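Local coordinates for protein 2-hydroxyhepta-2,4-diene-1,7-dioate isomerase (Mycobacterium marinum, PDB 3QDF) that binds zinc and probably acts as an isomerase, or perhaps a hydrolase, within the fumarylacetoacetate hydrolase family, at residues A[122-127]-A[204-209]; A[5-10]-A[34-39]. All coordinates share one frame; numbering follows the deposited sequence.

Interaction 1: A[122-127]-A[204-209]. With ZN (zinc ion), chain B.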
loop_
_atom_site.group_PDB
_atom_site.type_symbol
_atom_site.label_atom_id
_atom_site.label_comp_id
_atom_site.label_asym_id
_atom_site.label_seq_id
_atom_site.Cartn_x
_atom_site.Cartn_y
_atom_site.Cartn_z
ATOM N N GLY A 122 -5.826 4.039 -6.300
ATOM C CA GLY A 122 -6.036 3.390 -5.000
ATOM C C GLY A 122 -6.073 1.893 -5.170
ATOM O O GLY A 122 -6.776 1.395 -6.049
ATOM N N GLU A 123 -5.312 1.171 -4.335
ATOM C CA GLU A 123 -5.198 -0.283 -4.459
ATOM C C GLU A 123 -5.058 -0.984 -3.119
ATOM O O GLU A 123 -4.348 -0.507 -2.203
ATOM C CB GLU A 123 -3.990 -0.664 -5.335
ATOM C CG GLU A 123 -3.899 0.155 -6.608
ATOM C CD GLU A 123 -3.070 -0.456 -7.718
ATOM O OE1 GLU A 123 -2.472 -1.565 -7.567
ATOM O OE2 GLU A 123 -3.012 0.217 -8.767
ATOM N N LEU A 124 -5.700 -2.148 -3.022
ATOM C CA LEU A 124 -5.429 -3.068 -1.927
ATOM C C LEU A 124 -3.998 -3.598 -2.068
ATOM O O LEU A 124 -3.585 -4.031 -3.141
ATOM C CB LEU A 124 -6.430 -4.221 -1.950
ATOM C CG LEU A 124 -6.158 -5.363 -0.973
ATOM C CD1 LEU A 124 -6.538 -4.936 0.464
ATOM C CD2 LEU A 124 -6.890 -6.669 -1.413
ATOM N N ALA A 125 -3.246 -3.565 -0.978
ATOM C CA ALA A 125 -1.895 -4.074 -1.007
ATOM C C ALA A 125 -1.747 -5.315 -0.124
ATOM O O ALA A 125 -2.247 -5.357 1.011
ATOM C CB ALA A 125 -0.931 -3.001 -0.574
ATOM N N ILE A 126 -1.032 -6.298 -0.658
ATOM C CA ILE A 126 -0.660 -7.505 0.067
ATOM C C ILE A 126 0.736 -7.314 0.628
ATOM O O ILE A 126 1.628 -6.840 -0.086
ATOM C CB ILE A 126 -0.590 -8.710 -0.879
ATOM C CG1 ILE A 126 -1.916 -8.908 -1.615
ATOM C CG2 ILE A 126 -0.194 -9.996 -0.115
ATOM C CD1 ILE A 126 -1.794 -9.820 -2.865
ATOM N N VAL A 127 0.934 -7.663 1.901
ATOM C CA VAL A 127 2.289 -7.734 2.444
ATOM C C VAL A 127 2.641 -9.195 2.723
ATOM O O VAL A 127 1.898 -9.901 3.434
ATOM C CB VAL A 127 2.445 -6.865 3.714
ATOM C CG1 VAL A 127 3.887 -6.886 4.182
ATOM C CG2 VAL A 127 2.012 -5.420 3.392
ATOM N N ALA A 204 -15.495 1.241 -5.158
ATOM C CA ALA A 204 -15.731 -0.136 -5.602
ATOM C C ALA A 204 -15.339 -1.144 -4.535
ATOM O O ALA A 204 -14.781 -0.781 -3.510
ATOM C CB ALA A 204 -14.973 -0.411 -6.919
ATOM N N ARG A 205 -15.652 -2.412 -4.761
ATOM C CA ARG A 205 -15.326 -3.466 -3.796
ATOM C C ARG A 205 -14.286 -4.406 -4.401
ATOM O O ARG A 205 -14.293 -4.648 -5.614
ATOM C CB ARG A 205 -16.583 -4.236 -3.374
ATOM C CG ARG A 205 -17.731 -3.354 -2.886
ATOM C CD ARG A 205 -18.834 -4.193 -2.243
ATOM N NE ARG A 205 -18.370 -4.764 -0.978
ATOM C CZ ARG A 205 -18.361 -4.119 0.188
ATOM N NH1 ARG A 205 -17.896 -4.721 1.285
ATOM N NH2 ARG A 205 -18.810 -2.868 0.272
ATOM N N THR A 206 -13.398 -4.926 -3.560
ATOM C CA THR A 206 -12.373 -5.865 -3.999
ATOM C C THR A 206 -12.973 -7.164 -4.563
ATOM O O THR A 206 -12.269 -7.923 -5.220
ATOM C CB THR A 206 -11.377 -6.198 -2.865
ATOM O OG1 THR A 206 -12.081 -6.808 -1.770
ATOM C CG2 THR A 206 -10.673 -4.917 -2.377
ATOM N N SER A 207 -14.275 -7.404 -4.337
ATOM C CA SER A 207 -14.949 -8.566 -4.921
ATOM C C SER A 207 -15.071 -8.442 -6.446
ATOM O O SER A 207 -15.439 -9.405 -7.124
ATOM C CB SER A 207 -16.328 -8.807 -4.290
ATOM O OG SER A 207 -17.111 -7.627 -4.295
ATOM N N LEU A 208 -14.749 -7.262 -6.972
ATOM C CA LEU A 208 -14.738 -7.038 -8.423
ATOM C C LEU A 208 -13.374 -7.294 -9.069
ATOM O O LEU A 208 -13.208 -7.071 -10.278
ATOM C CB LEU A 208 -15.224 -5.622 -8.752
ATOM C CG LEU A 208 -16.680 -5.266 -8.398
ATOM C CD1 LEU A 208 -16.898 -3.767 -8.590
ATOM C CD2 LEU A 208 -17.707 -6.061 -9.236
ATOM N N MET A 209 -12.396 -7.740 -8.279
ATOM C CA MET A 209 -11.087 -8.124 -8.831
ATOM C C MET A 209 -11.220 -9.312 -9.765
ATOM O O MET A 209 -11.890 -10.294 -9.432
ATOM C CB MET A 209 -10.069 -8.436 -7.726
ATOM C CG MET A 209 -9.613 -7.197 -6.956
ATOM S SD MET A 209 -8.783 -7.555 -5.379
ATOM C CE MET A 209 -7.240 -8.223 -5.974
HETATM ZN ZN ZN B . -1.903 0.031 -10.440
HETATM O O HOH W 1 -1.113 -1.973 -9.710
#

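Interaction 2: A[5-10]-A[34-39]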
loop_
_atom_site.group_PDB
_atom_site.type_symbol
_atom_site.label_atom_id
_atom_site.label_comp_id
_atom_site.label_asym_id
_atom_site.label_seq_id
_atom_site.Cartn_x
_atom_site.Cartn_y
_atom_site.Cartn_z
ATOM N N MET A 5 -3.909 -8.083 14.401
ATOM C CA MET A 5 -3.291 -6.778 14.698
ATOM C C MET A 5 -3.157 -5.781 13.534
ATOM O O MET A 5 -3.311 -6.134 12.369
ATOM C CB MET A 5 -1.924 -6.964 15.407
ATOM C CG MET A 5 -0.730 -7.296 14.505
ATOM S SD MET A 5 0.846 -7.308 15.446
ATOM C CE MET A 5 1.389 -5.651 15.217
ATOM N N ARG A 6 -2.882 -4.531 13.888
ATOM C CA ARG A 6 -2.461 -3.533 12.919
ATOM C C ARG A 6 -0.978 -3.331 13.125
ATOM O O ARG A 6 -0.572 -2.757 14.144
ATOM C CB ARG A 6 -3.163 -2.191 13.143
ATOM C CG ARG A 6 -4.650 -2.214 13.169
ATOM C CD ARG A 6 -5.128 -0.746 13.174
ATOM N NE ARG A 6 -6.571 -0.656 13.335
ATOM C CZ ARG A 6 -7.193 -0.511 14.497
ATOM N NH1 ARG A 6 -6.502 -0.435 15.631
ATOM N NH2 ARG A 6 -8.515 -0.442 14.522
ATOM N N LEU A 7 -0.176 -3.810 12.179
ATOM C CA LEU A 7 1.267 -3.644 12.245
ATOM C C LEU A 7 1.679 -2.385 11.509
ATOM O O LEU A 7 1.405 -2.245 10.317
ATOM C CB LEU A 7 1.975 -4.857 11.620
ATOM C CG LEU A 7 3.506 -4.760 11.610
ATOM C CD1 LEU A 7 4.042 -4.907 13.058
ATOM C CD2 LEU A 7 4.147 -5.787 10.677
ATOM N N GLY A 8 2.350 -1.484 12.215
ATOM C CA GLY A 8 2.893 -0.268 11.609
ATOM C C GLY A 8 4.344 -0.010 12.010
ATOM O O GLY A 8 4.958 -0.783 12.760
ATOM N N ARG A 9 4.897 1.081 11.494
ATOM C CA ARG A 9 6.222 1.522 11.867
ATOM C C ARG A 9 6.135 2.955 12.363
ATOM O O ARG A 9 5.366 3.763 11.833
ATOM C CB ARG A 9 7.170 1.425 10.683
ATOM C CG ARG A 9 7.654 0.019 10.419
ATOM C CD ARG A 9 8.452 -0.075 9.112
ATOM N NE ARG A 9 9.796 0.524 9.217
ATOM C CZ ARG A 9 10.158 1.691 8.682
ATOM N NH1 ARG A 9 9.291 2.432 8.001
ATOM N NH2 ARG A 9 11.405 2.124 8.828
ATOM N N ILE A 10 6.923 3.258 13.388
ATOM C CA ILE A 10 6.842 4.546 14.054
ATOM C C ILE A 10 8.230 5.123 14.334
ATOM O O ILE A 10 9.205 4.381 14.536
ATOM C CB ILE A 10 6.032 4.469 15.404
ATOM C CG1 ILE A 10 6.739 3.545 16.424
ATOM C CG2 ILE A 10 4.565 4.064 15.139
ATOM C CD1 ILE A 10 6.155 3.564 17.856
ATOM N N ARG A 34 1.950 0.336 20.412
ATOM C CA ARG A 34 2.626 -0.603 21.310
ATOM C C ARG A 34 3.900 -1.135 20.646
ATOM O O ARG A 34 3.839 -1.939 19.705
ATOM C CB ARG A 34 1.669 -1.745 21.652
ATOM C CG ARG A 34 2.219 -2.791 22.606
ATOM C CD ARG A 34 1.080 -3.636 23.211
ATOM N NE ARG A 34 -0.045 -2.812 23.661
ATOM C CZ ARG A 34 -0.167 -2.287 24.877
ATOM N NH1 ARG A 34 0.765 -2.491 25.799
ATOM N NH2 ARG A 34 -1.222 -1.548 25.169
ATOM N N GLU A 35 5.050 -0.663 21.123
ATOM C CA GLU A 35 6.341 -0.962 20.512
ATOM C C GLU A 35 6.663 -2.461 20.457
ATOM O O GLU A 35 6.579 -3.174 21.457
ATOM C CB GLU A 35 7.466 -0.205 21.234
ATOM C CG GLU A 35 8.774 -0.119 20.453
ATOM C CD GLU A 35 9.917 0.523 21.244
ATOM O OE1 GLU A 35 10.006 0.357 22.491
ATOM O OE2 GLU A 35 10.747 1.190 20.597
ATOM N N ILE A 36 7.016 -2.921 19.271
ATOM C CA ILE A 36 7.410 -4.302 19.045
ATOM C C ILE A 36 8.925 -4.410 19.220
ATOM O O ILE A 36 9.688 -3.542 18.758
ATOM C CB ILE A 36 6.927 -4.800 17.635
ATOM C CG1 ILE A 36 5.426 -5.124 17.714
ATOM C CG2 ILE A 36 7.699 -6.025 17.153
ATOM C CD1 ILE A 36 4.745 -5.173 16.401
ATOM N N ALA A 37 9.349 -5.470 19.903
ATOM C CA ALA A 37 10.770 -5.742 20.084
ATOM C C ALA A 37 11.247 -6.644 18.963
ATOM O O ALA A 37 12.081 -6.237 18.154
ATOM C CB ALA A 37 11.048 -6.378 21.468
ATOM N N GLU A 38 10.714 -7.861 18.897
ATOM C CA GLU A 38 11.188 -8.834 17.909
ATOM C C GLU A 38 10.067 -9.531 17.133
ATOM O O GLU A 38 8.896 -9.504 17.536
ATOM C CB GLU A 38 12.089 -9.876 18.587
ATOM C CG GLU A 38 13.332 -9.291 19.251
ATOM C CD GLU A 38 14.276 -10.362 19.759
ATOM O OE1 GLU A 38 14.764 -11.171 18.933
ATOM O OE2 GLU A 38 14.550 -10.400 20.979
ATOM N N HIS A 39 10.454 -10.162 16.022
ATOM C CA HIS A 39 9.571 -11.006 15.205
ATOM C C HIS A 39 8.308 -10.314 14.622
ATOM O O HIS A 39 7.198 -10.829 14.752
ATOM C CB HIS A 39 9.204 -12.284 15.979
ATOM C CG HIS A 39 10.336 -12.848 16.782
ATOM N ND1 HIS A 39 11.520 -13.256 16.209
ATOM C CD2 HIS A 39 10.468 -13.065 18.115
ATOM C CE1 HIS A 39 12.331 -13.706 17.150
ATOM N NE2 HIS A 39 11.715 -13.604 18.315
#

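Interaction 1: A[122-127]-A[204-209]
L124 of strand 118-128 meets T206 and M209 in a small, buried apolar contact, where the end of strand 199-205 turns into a 3-10 segment. No hydrogen bond crosses it. One leucine methyl is shared by both partners: L124 CD2 lies 4.3 Å from T206 CG2 and 4.5 Å from M209 SD, and L124 CB is equally close to the threonine methyl. The leucine reaches there because CG stands anti to its backbone N (chi1 172°). T206 is turned so that its methyl faces L124 (chi1 61°), while OG1 is held by hydrogen bonds to P187 O and L190 N. M209 follows one short turn later, and M209 N bonds T206 O at 3.1 Å, which brings sulfur and methyl to the same leucine. V213 of helix 213-223 also packs on L124.

The strand has a second face with a different job. E123 points away from the 204-209 segment and supplies the second glutamate of the Glu-X-Glu metal motif of the fumarylacetoacetate hydrolase fold, whose first is E121. E123 OE2 binds zinc at 2.0 Å, alongside E121 and D152. The other oxygen, E123 OE1, accepts a hydrogen bond from the zinc-bound water at 2.6 Å and one from G235 N, so the carboxylate grips metal, water and backbone at once. That water lies 2.3 Å from the zinc.

Interaction 2: A[5-10]-A[34-39]
I36 sets its CD1 methyl against both M5 and L7, and this single carbon carries the whole first shell. The terminal methyls of M5 and I36 meet tip to tip, with M5 CE 3.6 Å from I36 CD1. L7 comes in across the isoleucine at about a right angle, and L7 CD1 approaches I36 CD1 to 3.4 Å, tighter than usual for two carbons. The two partners also touch one another, M5 CE being 3.5 Å from L7 CD1, so the three methyls form a compact triangle. For M5 the route includes a first torsion that wedges CG between the backbone N and the carbonyl carbon (chi1 80°), followed by a bend at the sulfur (chi3 -93°) that brings the methyl round to I36.

Further out, the backbones are well apart, L7 CA and I36 CA standing 9.2 Å from each other. Strand 15-22 explains this: it pairs antiparallel with both 6-12 and 32-38, so the contact spans an intervening strand of an antiparallel meander in the N-terminal, Rv2993c-like region. Backbone bonds from R6 to I21 and from G8 to A19 fix one side, and the salt bridge of E35 with R49 ties the other to strand 45-52. With no hydrogen bond or salt bridge between the two segments, their contact depends on shape and the burial of methyl groups.

From the N terminus, interaction 2 closes first, joining 5-10 to 34-39 around a short, helix-free loop that carries strand 15-22. The chain then passes through strands 45-52 and 57-59 before interaction 1 opens at 122-127 and closes a far longer loop at 204-209, which includes D152, on the same zinc as E123, and E191 and H203, on a second zinc. The two lie in series, neither nested nor crossing, with centres about 24 Å apart and nearest atoms about 7 Å apart. Strand pairing connects them nonetheless: 6-12 pairs with 175-182, that strand with 144-155, and 144-155 with 118-128. The N-terminal strands are thus linked to the metal-binding region through strands belonging to the second loop.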